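Local coordinates for protein endo-alpha-(1->5)-L-arabinanase (PDB 6B7K) that probably cleaves internal alpha-1,5-arabinofuranosidic linkages in arabinan, as a calcium-containing glycoside hydrolase of family 43, at residues S208-C213 / T219-Y224; N195-D200 / L266-L271; Y235-K240 / Y292-G297. All blocks are in the same frame, centred on the assembly; numbering follows the deposited sequence.

Interaction 1: S208-C213 / T219-Y224; sequences SFDSCC and TYKIAY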
loop_
_atom_site.group_PDB
_atom_site.type_symbol
_atom_site.label_atom_id
_atom_site.label_comp_id
_atom_site.label_asym_id
_atom_site.label_seq_id
_atom_site.Cartn_x
_atom_site.Cartn_y
_atom_site.Cartn_z
ATOM N N SER A 208 1.586 2.640 -8.133
ATOM C CA SER A 208 3.014 2.709 -8.401
ATOM C C SER A 208 3.291 2.082 -9.761
ATOM O O SER A 208 2.796 0.990 -10.056
ATOM C CB SER A 208 3.813 2.002 -7.305
ATOM O OG SER A 208 3.579 2.607 -6.045
ATOM N N PHE A 209 4.074 2.773 -10.580
ATOM C CA PHE A 209 4.402 2.321 -11.923
ATOM C C PHE A 209 5.819 1.761 -11.977
ATOM O O PHE A 209 6.720 2.233 -11.279
ATOM C CB PHE A 209 4.272 3.463 -12.937
ATOM C CG PHE A 209 2.861 3.734 -13.385
ATOM C CD1 PHE A 209 1.822 2.892 -13.024
ATOM C CD2 PHE A 209 2.581 4.830 -14.190
ATOM C CE1 PHE A 209 0.528 3.144 -13.446
ATOM C CE2 PHE A 209 1.291 5.087 -14.615
ATOM C CZ PHE A 209 0.263 4.244 -14.242
ATOM N N ASP A 210 5.996 0.739 -12.818
ATOM C CA ASP A 210 7.299 0.220 -13.226
ATOM C C ASP A 210 8.032 -0.515 -12.101
ATOM O O ASP A 210 7.399 -1.012 -11.163
ATOM C CB ASP A 210 8.156 1.356 -13.797
ATOM C CG ASP A 210 7.438 2.152 -14.877
ATOM O OD1 ASP A 210 6.813 1.531 -15.764
ATOM O OD2 ASP A 210 7.497 3.402 -14.839
ATOM N N SER A 211 9.360 -0.598 -12.190
ATOM C CA SER A 211 10.148 -1.551 -11.412
ATOM C C SER A 211 10.605 -0.959 -10.082
ATOM O O SER A 211 10.967 0.216 -10.002
ATOM C CB SER A 211 11.362 -2.011 -12.225
ATOM O OG SER A 211 12.044 -3.073 -11.584
ATOM N N CYS A 212 10.629 -1.795 -9.041
ATOM C CA CYS A 212 10.731 -1.294 -7.675
ATOM C C CYS A 212 12.014 -1.650 -6.937
ATOM O O CYS A 212 12.442 -0.871 -6.086
ATOM C CB CYS A 212 9.546 -1.794 -6.840
ATOM S SG CYS A 212 9.268 -3.572 -6.897
ATOM N N CYS A 213 12.642 -2.793 -7.214
ATOM C CA CYS A 213 13.698 -3.297 -6.341
ATOM C C CYS A 213 15.098 -3.134 -6.925
ATOM O O CYS A 213 16.009 -3.886 -6.564
ATOM C CB CYS A 213 13.436 -4.762 -5.995
ATOM S SG CYS A 213 12.653 -5.011 -4.391
ATOM N N THR A 219 13.225 2.156 -11.641
ATOM C CA THR A 219 12.243 3.031 -12.279
ATOM C C THR A 219 10.926 2.868 -11.537
ATOM O O THR A 219 10.170 1.933 -11.794
ATOM C CB THR A 219 12.081 2.686 -13.754
ATOM O OG1 THR A 219 11.571 1.352 -13.875
ATOM C CG2 THR A 219 13.420 2.772 -14.485
ATOM N N TYR A 220 10.665 3.749 -10.586
ATOM C CA TYR A 220 9.461 3.658 -9.781
ATOM C C TYR A 220 8.786 5.020 -9.783
ATOM O O TYR A 220 9.431 6.037 -9.503
ATOM C CB TYR A 220 9.794 3.205 -8.349
ATOM C CG TYR A 220 8.837 2.202 -7.716
ATOM C CD1 TYR A 220 7.968 1.446 -8.491
ATOM C CD2 TYR A 220 8.812 2.012 -6.334
ATOM C CE1 TYR A 220 7.100 0.531 -7.910
ATOM C CE2 TYR A 220 7.945 1.103 -5.745
ATOM C CZ TYR A 220 7.092 0.370 -6.536
ATOM O OH TYR A 220 6.242 -0.534 -5.944
ATOM N N LYS A 221 7.492 5.041 -10.084
ATOM C CA LYS A 221 6.742 6.280 -10.179
ATOM C C LYS A 221 5.460 6.161 -9.369
ATOM O O LYS A 221 5.063 5.073 -8.949
ATOM C CB LYS A 221 6.430 6.630 -11.637
ATOM C CG LYS A 221 7.661 6.891 -12.477
ATOM C CD LYS A 221 7.291 6.910 -13.945
ATOM C CE LYS A 221 8.528 6.948 -14.816
ATOM N NZ LYS A 221 9.357 5.730 -14.612
ATOM N N ILE A 222 4.818 7.304 -9.146
ATOM C CA ILE A 222 3.548 7.385 -8.435
ATOM C C ILE A 222 2.557 8.099 -9.342
ATOM O O ILE A 222 2.790 9.249 -9.738
ATOM C CB ILE A 222 3.684 8.120 -7.091
ATOM C CG1 ILE A 222 4.586 7.330 -6.140
ATOM C CG2 ILE A 222 2.315 8.353 -6.470
ATOM C CD1 ILE A 222 4.857 8.039 -4.835
ATOM N N ALA A 223 1.462 7.418 -9.674
ATOM C CA ALA A 223 0.443 7.949 -10.569
ATOM C C ALA A 223 -0.926 7.815 -9.920
ATOM O O ALA A 223 -1.166 6.902 -9.124
ATOM C CB ALA A 223 0.452 7.228 -11.921
ATOM N N TYR A 224 -1.829 8.724 -10.279
ATOM C CA TYR A 224 -3.136 8.812 -9.644
ATOM C C TYR A 224 -4.232 8.962 -10.690
ATOM O O TYR A 224 -3.976 9.286 -11.853
ATOM C CB TYR A 224 -3.196 9.982 -8.647
ATOM C CG TYR A 224 -2.778 11.314 -9.227
ATOM C CD1 TYR A 224 -1.440 11.679 -9.282
ATOM C CD2 TYR A 224 -3.721 12.209 -9.713
ATOM C CE1 TYR A 224 -1.051 12.893 -9.810
ATOM C CE2 TYR A 224 -3.340 13.430 -10.240
ATOM C CZ TYR A 224 -2.002 13.765 -10.287
ATOM O OH TYR A 224 -1.612 14.974 -10.811
#

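Interaction 2: N195-D200 / L266-L271; sequences NITYKD and LNNSIL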
loop_
_atom_site.group_PDB
_atom_site.type_symbol
_atom_site.label_atom_id
_atom_site.label_comp_id
_atom_site.label_asym_id
_atom_site.label_seq_id
_atom_site.Cartn_x
_atom_site.Cartn_y
_atom_site.Cartn_z
ATOM N N ASN A 195 -3.742 2.419 -3.610
ATOM C CA ASN A 195 -4.474 2.920 -2.455
ATOM C C ASN A 195 -5.514 3.919 -2.943
ATOM O O ASN A 195 -5.217 4.760 -3.798
ATOM C CB ASN A 195 -3.537 3.547 -1.407
ATOM C CG ASN A 195 -2.871 4.815 -1.890
ATOM O OD1 ASN A 195 -1.769 4.783 -2.442
ATOM N ND2 ASN A 195 -3.529 5.947 -1.670
ATOM N N ILE A 196 -6.731 3.806 -2.416
ATOM C CA ILE A 196 -7.872 4.600 -2.859
ATOM C C ILE A 196 -8.337 5.476 -1.706
ATOM O O ILE A 196 -8.343 5.042 -0.549
ATOM C CB ILE A 196 -9.028 3.706 -3.354
ATOM C CG1 ILE A 196 -8.504 2.618 -4.290
ATOM C CG2 ILE A 196 -10.092 4.542 -4.045
ATOM C CD1 ILE A 196 -9.577 1.675 -4.776
ATOM N N THR A 197 -8.733 6.708 -2.023
ATOM C CA THR A 197 -9.283 7.618 -1.031
ATOM C C THR A 197 -10.390 8.450 -1.661
ATOM O O THR A 197 -10.348 8.771 -2.851
ATOM C CB THR A 197 -8.207 8.542 -0.442
ATOM O OG1 THR A 197 -8.821 9.479 0.455
ATOM C CG2 THR A 197 -7.483 9.295 -1.545
ATOM N N TYR A 198 -11.383 8.793 -0.845
ATOM C CA TYR A 198 -12.503 9.624 -1.266
ATOM C C TYR A 198 -12.314 11.049 -0.763
ATOM O O TYR A 198 -11.932 11.268 0.390
ATOM C CB TYR A 198 -13.829 9.063 -0.743
ATOM C CG TYR A 198 -15.026 9.952 -1.014
ATOM C CD1 TYR A 198 -15.723 9.868 -2.211
ATOM C CD2 TYR A 198 -15.460 10.875 -0.068
ATOM C CE1 TYR A 198 -16.814 10.677 -2.460
ATOM C CE2 TYR A 198 -16.550 11.689 -0.311
ATOM C CZ TYR A 198 -17.222 11.585 -1.508
ATOM O OH TYR A 198 -18.308 12.393 -1.749
ATOM N N LYS A 199 -12.592 12.017 -1.633
ATOM C CA LYS A 199 -12.519 13.423 -1.244
ATOM C C LYS A 199 -13.388 14.244 -2.181
ATOM O O LYS A 199 -13.143 14.264 -3.392
ATOM C CB LYS A 199 -11.081 13.931 -1.267
ATOM C CG LYS A 199 -10.990 15.428 -1.048
ATOM C CD LYS A 199 -9.560 15.903 -0.978
ATOM C CE LYS A 199 -9.500 17.417 -0.893
ATOM N NZ LYS A 199 -10.245 17.942 0.282
ATOM N N ASP A 200 -14.390 14.917 -1.620
ATOM C CA ASP A 200 -15.234 15.869 -2.340
ATOM C C ASP A 200 -15.794 15.265 -3.629
ATOM O O ASP A 200 -15.620 15.793 -4.728
ATOM C CB ASP A 200 -14.468 17.164 -2.618
ATOM C CG ASP A 200 -14.200 17.965 -1.354
ATOM O OD1 ASP A 200 -13.402 17.501 -0.512
ATOM O OD2 ASP A 200 -14.791 19.055 -1.202
ATOM N N LEU A 266 -2.953 9.357 4.183
ATOM C CA LEU A 266 -3.591 9.348 5.493
ATOM C C LEU A 266 -4.378 10.634 5.680
ATOM O O LEU A 266 -3.827 11.730 5.528
ATOM C CB LEU A 266 -2.562 9.206 6.618
ATOM C CG LEU A 266 -3.063 9.447 8.046
ATOM C CD1 LEU A 266 -4.080 8.390 8.450
ATOM C CD2 LEU A 266 -1.899 9.487 9.028
ATOM N N ASN A 267 -5.663 10.494 6.007
ATOM C CA ASN A 267 -6.535 11.612 6.357
ATOM C C ASN A 267 -6.628 12.648 5.241
ATOM O O ASN A 267 -6.938 13.816 5.501
ATOM C CB ASN A 267 -6.076 12.274 7.665
ATOM C CG ASN A 267 -7.212 12.947 8.414
ATOM O OD1 ASN A 267 -8.387 12.686 8.153
ATOM N ND2 ASN A 267 -6.864 13.813 9.360
ATOM N N ASN A 268 -6.361 12.234 3.999
ATOM C CA ASN A 268 -6.423 13.119 2.833
ATOM C C ASN A 268 -5.529 14.344 3.008
ATOM O O ASN A 268 -5.881 15.452 2.596
ATOM C CB ASN A 268 -7.864 13.544 2.532
ATOM C CG ASN A 268 -8.669 12.450 1.866
ATOM O OD1 ASN A 268 -8.118 11.584 1.187
ATOM N ND2 ASN A 268 -9.985 12.489 2.050
ATOM N N SER A 269 -4.364 14.152 3.625
ATOM C CA SER A 269 -3.488 15.284 3.902
ATOM C C SER A 269 -2.025 14.875 4.007
ATOM O O SER A 269 -1.145 15.737 4.100
ATOM C CB SER A 269 -3.922 15.983 5.192
ATOM O OG SER A 269 -3.853 15.101 6.299
ATOM N N ILE A 270 -1.749 13.571 3.994
ATOM C CA ILE A 270 -0.396 13.061 4.190
ATOM C C ILE A 270 -0.177 11.877 3.258
ATOM O O ILE A 270 -0.859 10.855 3.383
ATOM C CB ILE A 270 -0.146 12.638 5.648
ATOM C CG1 ILE A 270 -0.231 13.850 6.579
ATOM C CG2 ILE A 270 1.200 11.948 5.780
ATOM C CD1 ILE A 270 -0.292 13.494 8.041
ATOM N N LEU A 271 0.776 12.007 2.336
ATOM C CA LEU A 271 1.190 10.912 1.465
ATOM C C LEU A 271 2.561 10.426 1.914
ATOM O O LEU A 271 3.540 11.178 1.856
ATOM C CB LEU A 271 1.227 11.352 -0.002
ATOM C CG LEU A 271 1.556 10.296 -1.070
ATOM C CD1 LEU A 271 0.848 10.624 -2.374
ATOM C CD2 LEU A 271 3.060 10.164 -1.317
#

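Interaction 3: Y235-K240 / Y292-G297; sequences YDKSGK and YWDSQG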
loop_
_atom_site.group_PDB
_atom_site.type_symbol
_atom_site.label_atom_id
_atom_site.label_comp_id
_atom_site.label_asym_id
_atom_site.label_seq_id
_atom_site.Cartn_x
_atom_site.Cartn_y
_atom_site.Cartn_z
ATOM N N TYR A 235 -9.812 8.009 -14.303
ATOM C CA TYR A 235 -9.292 8.800 -15.406
ATOM C C TYR A 235 -8.130 9.678 -14.958
ATOM O O TYR A 235 -7.911 9.903 -13.766
ATOM C CB TYR A 235 -10.380 9.686 -16.018
ATOM C CG TYR A 235 -11.424 8.928 -16.796
ATOM C CD1 TYR A 235 -11.099 8.281 -17.982
ATOM C CD2 TYR A 235 -12.740 8.872 -16.355
ATOM C CE1 TYR A 235 -12.053 7.592 -18.701
ATOM C CE2 TYR A 235 -13.700 8.185 -17.066
ATOM C CZ TYR A 235 -13.353 7.548 -18.238
ATOM O OH TYR A 235 -14.307 6.867 -18.949
ATOM N N ASP A 236 -7.400 10.183 -15.950
ATOM C CA ASP A 236 -6.280 11.083 -15.746
ATOM C C ASP A 236 -6.729 12.537 -15.844
ATOM O O ASP A 236 -7.903 12.846 -16.066
ATOM C CB ASP A 236 -5.187 10.815 -16.778
ATOM C CG ASP A 236 -4.247 9.724 -16.351
ATOM O OD1 ASP A 236 -4.364 9.277 -15.191
ATOM O OD2 ASP A 236 -3.396 9.316 -17.169
ATOM N N LYS A 237 -5.769 13.449 -15.678
ATOM C CA LYS A 237 -5.987 14.823 -16.108
ATOM C C LYS A 237 -6.155 14.891 -17.617
ATOM O O LYS A 237 -6.783 15.824 -18.134
ATOM C CB LYS A 237 -4.823 15.710 -15.662
ATOM C CG LYS A 237 -4.682 15.853 -14.154
ATOM C CD LYS A 237 -3.518 16.763 -13.801
ATOM C CE LYS A 237 -3.490 17.083 -12.318
ATOM N NZ LYS A 237 -2.320 17.929 -11.950
ATOM N N SER A 238 -5.604 13.913 -18.336
ATOM C CA SER A 238 -5.749 13.808 -19.781
ATOM C C SER A 238 -7.021 13.082 -20.197
ATOM O O SER A 238 -7.369 13.106 -21.384
ATOM C CB SER A 238 -4.538 13.081 -20.381
ATOM O OG SER A 238 -4.464 11.745 -19.910
ATOM N N GLY A 239 -7.716 12.446 -19.258
ATOM C CA GLY A 239 -8.880 11.650 -19.582
ATOM C C GLY A 239 -8.584 10.227 -19.988
ATOM O O GLY A 239 -9.418 9.605 -20.657
ATOM N N LYS A 240 -7.427 9.692 -19.616
ATOM C CA LYS A 240 -7.044 8.339 -19.989
ATOM C C LYS A 240 -7.453 7.368 -18.889
ATOM O O LYS A 240 -7.113 7.565 -17.718
ATOM C CB LYS A 240 -5.537 8.254 -20.244
ATOM C CG LYS A 240 -5.096 6.973 -20.939
ATOM C CD LYS A 240 -3.602 6.977 -21.213
ATOM C CE LYS A 240 -3.179 5.730 -21.970
ATOM N NZ LYS A 240 -1.700 5.634 -22.106
ATOM N N TYR A 292 -1.656 18.077 -0.870
ATOM C CA TYR A 292 -2.608 19.144 -1.138
ATOM C C TYR A 292 -3.412 18.808 -2.386
ATOM O O TYR A 292 -3.223 17.763 -3.015
ATOM C CB TYR A 292 -1.892 20.489 -1.285
ATOM C CG TYR A 292 -1.037 20.825 -0.091
ATOM C CD1 TYR A 292 -1.592 21.403 1.044
ATOM C CD2 TYR A 292 0.324 20.550 -0.090
ATOM C CE1 TYR A 292 -0.815 21.706 2.142
ATOM C CE2 TYR A 292 1.110 20.849 1.002
ATOM C CZ TYR A 292 0.538 21.426 2.117
ATOM O OH TYR A 292 1.325 21.720 3.205
ATOM N N TRP A 293 -4.330 19.705 -2.736
ATOM C CA TRP A 293 -5.238 19.489 -3.852
ATOM C C TRP A 293 -5.433 20.806 -4.588
ATOM O O TRP A 293 -5.704 21.836 -3.961
ATOM C CB TRP A 293 -6.580 18.924 -3.364
ATOM C CG TRP A 293 -6.422 17.813 -2.351
ATOM C CD1 TRP A 293 -6.146 17.952 -1.021
ATOM C CD2 TRP A 293 -6.527 16.402 -2.590
ATOM N NE1 TRP A 293 -6.071 16.721 -0.420
ATOM C CE2 TRP A 293 -6.299 15.752 -1.360
ATOM C CE3 TRP A 293 -6.790 15.626 -3.723
ATOM C CZ2 TRP A 293 -6.333 14.364 -1.230
ATOM C CZ3 TRP A 293 -6.824 14.248 -3.590
ATOM C CH2 TRP A 293 -6.594 13.632 -2.354
ATOM N N ASP A 294 -5.286 20.775 -5.914
ATOM C CA ASP A 294 -5.306 22.002 -6.705
ATOM C C ASP A 294 -6.723 22.541 -6.869
ATOM O O ASP A 294 -7.639 22.131 -6.147
ATOM C CB ASP A 294 -4.652 21.772 -8.074
ATOM C CG ASP A 294 -5.319 20.663 -8.879
ATOM O OD1 ASP A 294 -6.442 20.238 -8.530
ATOM O OD2 ASP A 294 -4.710 20.211 -9.873
ATOM N N SER A 295 -6.911 23.459 -7.818
ATOM C CA SER A 295 -8.227 24.052 -8.030
ATOM C C SER A 295 -9.239 23.049 -8.567
ATOM O O SER A 295 -10.446 23.278 -8.433
ATOM C CB SER A 295 -8.122 25.243 -8.983
ATOM O OG SER A 295 -7.330 26.276 -8.424
ATOM N N GLN A 296 -8.783 21.948 -9.164
ATOM C CA GLN A 296 -9.668 20.920 -9.693
ATOM C C GLN A 296 -9.775 19.711 -8.775
ATOM O O GLN A 296 -10.360 18.698 -9.171
ATOM C CB GLN A 296 -9.204 20.472 -11.082
ATOM C CG GLN A 296 -9.439 21.486 -12.187
ATOM C CD GLN A 296 -8.488 22.660 -12.111
ATOM O OE1 GLN A 296 -7.369 22.537 -11.610
ATOM N NE2 GLN A 296 -8.932 23.812 -12.596
ATOM N N GLY A 297 -9.223 19.788 -7.568
ATOM C CA GLY A 297 -9.285 18.682 -6.636
ATOM C C GLY A 297 -8.278 17.580 -6.867
ATOM O O GLY A 297 -8.365 16.539 -6.208
#

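Interaction 1: S208-C213 / T219-Y224
Phe209 O is approached by three groups of 219-224. Lys221 N donates to it over 3.1 Å; Tyr220 CA makes a C-H...O contact with Phe209 O at 3.4 Å; and Tyr220 CD1 brings the ring edge to the same oxygen. The return bond runs from Phe209 N to Lys221 O at 3.0 Å. These two bonds identify Phe209 and Lys221 as an antiparallel hydrogen-bonded pair, next to the non-hydrogen-bonded pair of Ser208 and Ile222. They belong to the hairpin of strands 202-209 and 221-227, the middle two strands of one four-stranded blade in the five-bladed beta-propeller of family 43.

Beyond the pair, Lys221 runs out nearly straight and bends at its last torsion (chi4 62°), which brings Lys221 NZ to Asp210 OD2 at 3.0 Å. The ammonium meets the anti side of this oxygen, 27° out of the carboxylate plane, in a salt bridge. On the same sheet face Ala223 CB sits over the Phe209 ring, 3.9 Å from its centroid and displaced toward CE2, a CH-pi contact; Arg184 adds a cation-pi contact to that ring.

Tyr220 lies toward the predicted catalytic residues. Cys212 CB lies over one face of its ring, 3.5 Å from the centroid, with SG oblique to it and farther off. Ser208 CB approaches Tyr220 CE1 obliquely, while Ser208 OG is hydrogen-bonded to Gln263. Tyr220 OH forms a weak hydrogen bond with Glu192, the predicted proton donor, and its side chain also lies close to His262, predicted to matter for substrate recognition.

Interaction 2: N195-D200 / L266-L271
Asn268 reaches across to Thr197 and Tyr198 with its side-chain amide, the main polar link between the two segments. Its CB is aimed at strand 191-199, and CG lies anti to the carbonyl carbon (chi1 -76°), which turns the amide toward the strand. From there the two branches part. Asn268 OD1 accepts a hydrogen bond from Thr197 OG1, although the modelled separation of 2.3 Å is doubtful at this resolution. The threonine can offer its hydroxyl because OG1 is anti to the backbone N (chi1 176°). Asn268 ND2 donates to Tyr198 O at 2.8 Å, with an N-H...O angle of 151°. Asn268 ND2 also lies 3.8 Å from Lys199 CB, against the root of that side chain. Since a backbone carbonyl can only accept, ND2 toward Tyr198 O sets which way round the amide lies; OD1 is left on the Thr197 side, consistent with the bond from the hydroxyl.

The backbone around Asn268 is sharply turned: Asn267 and Asn268 both have positive phi, and a classic beta bulge sets two residues, Ser269 and Ile270, opposite the single Leu266. Trp293 NE1 donates to Asn268 O, while the indole makes a cation-pi contact with Lys199. The contact thus lies at the surface between two neighbouring propeller blades, where the tight turn from strand 257-266 to strand 270-277 leans on strand 191-199, the first, innermost strand of the preceding blade, with Thr197 also packed on Val265 of strand 257-266.

Interaction 3: Y235-K240 / Y292-G297
Lys237 and Asp294 are the sole residues that meet here, approaching from opposite directions. Along 292-297, Tyr292 and Trp293 finish strand 284-293, and the Trp293 ring stands edge-to-face with Tyr204 of the adjacent sheet. Asp294 then opens a type I turn. Asp294 CG lies between the backbone N and the carbonyl carbon (chi1 58°), placing Asp294 OD1 over the turn: Gln296 N donates to Asp294 OD1 at 3.0 Å, 60° out of the carboxylate plane, an Asx turn, and Trp298 N donates to it too. With OD1 engaged this way, OD2 is the oxygen directed at Lys237, whose chain is extended beyond CG and rests on Trp298. Lys237 NZ stops 3.9 Å from Asp294 OD2, with Lys237 CE at 4.2 Å. Past Ser295, Gln296 O accepts from Arg226 of the neighbouring blade. Gly297, at positive phi, closes the turn, its N donating to Asp294 O at 3.2 Å. The pair therefore bridges a loop between strands 221-227 and 248-251 and the turn before strand 299-300. At this distance, with Lys237 exposed, the long salt bridge implies a loose electrostatic attraction, probably softened by solvent.

Overall arrangement
From the N terminus, strand 191-199 supplies the first half of interaction 2, whose loop closes only at 266-271. Interaction 1 is nested within that loop as a short hairpin closure, with five residues between its segments, in the same four-stranded sheet. Interaction 3 opens afterwards at 235-240, still inside the loop of interaction 2, and closes beyond it at 292-297, so interactions 2 and 3 cross while 1 and 3 follow in series. Interaction 1 acts within one propeller blade; the other two join that blade to the next, C-terminal one. Tyr224 packs on Lys237 between interactions 1 and 3, and interactions 2 and 3 meet at Trp293.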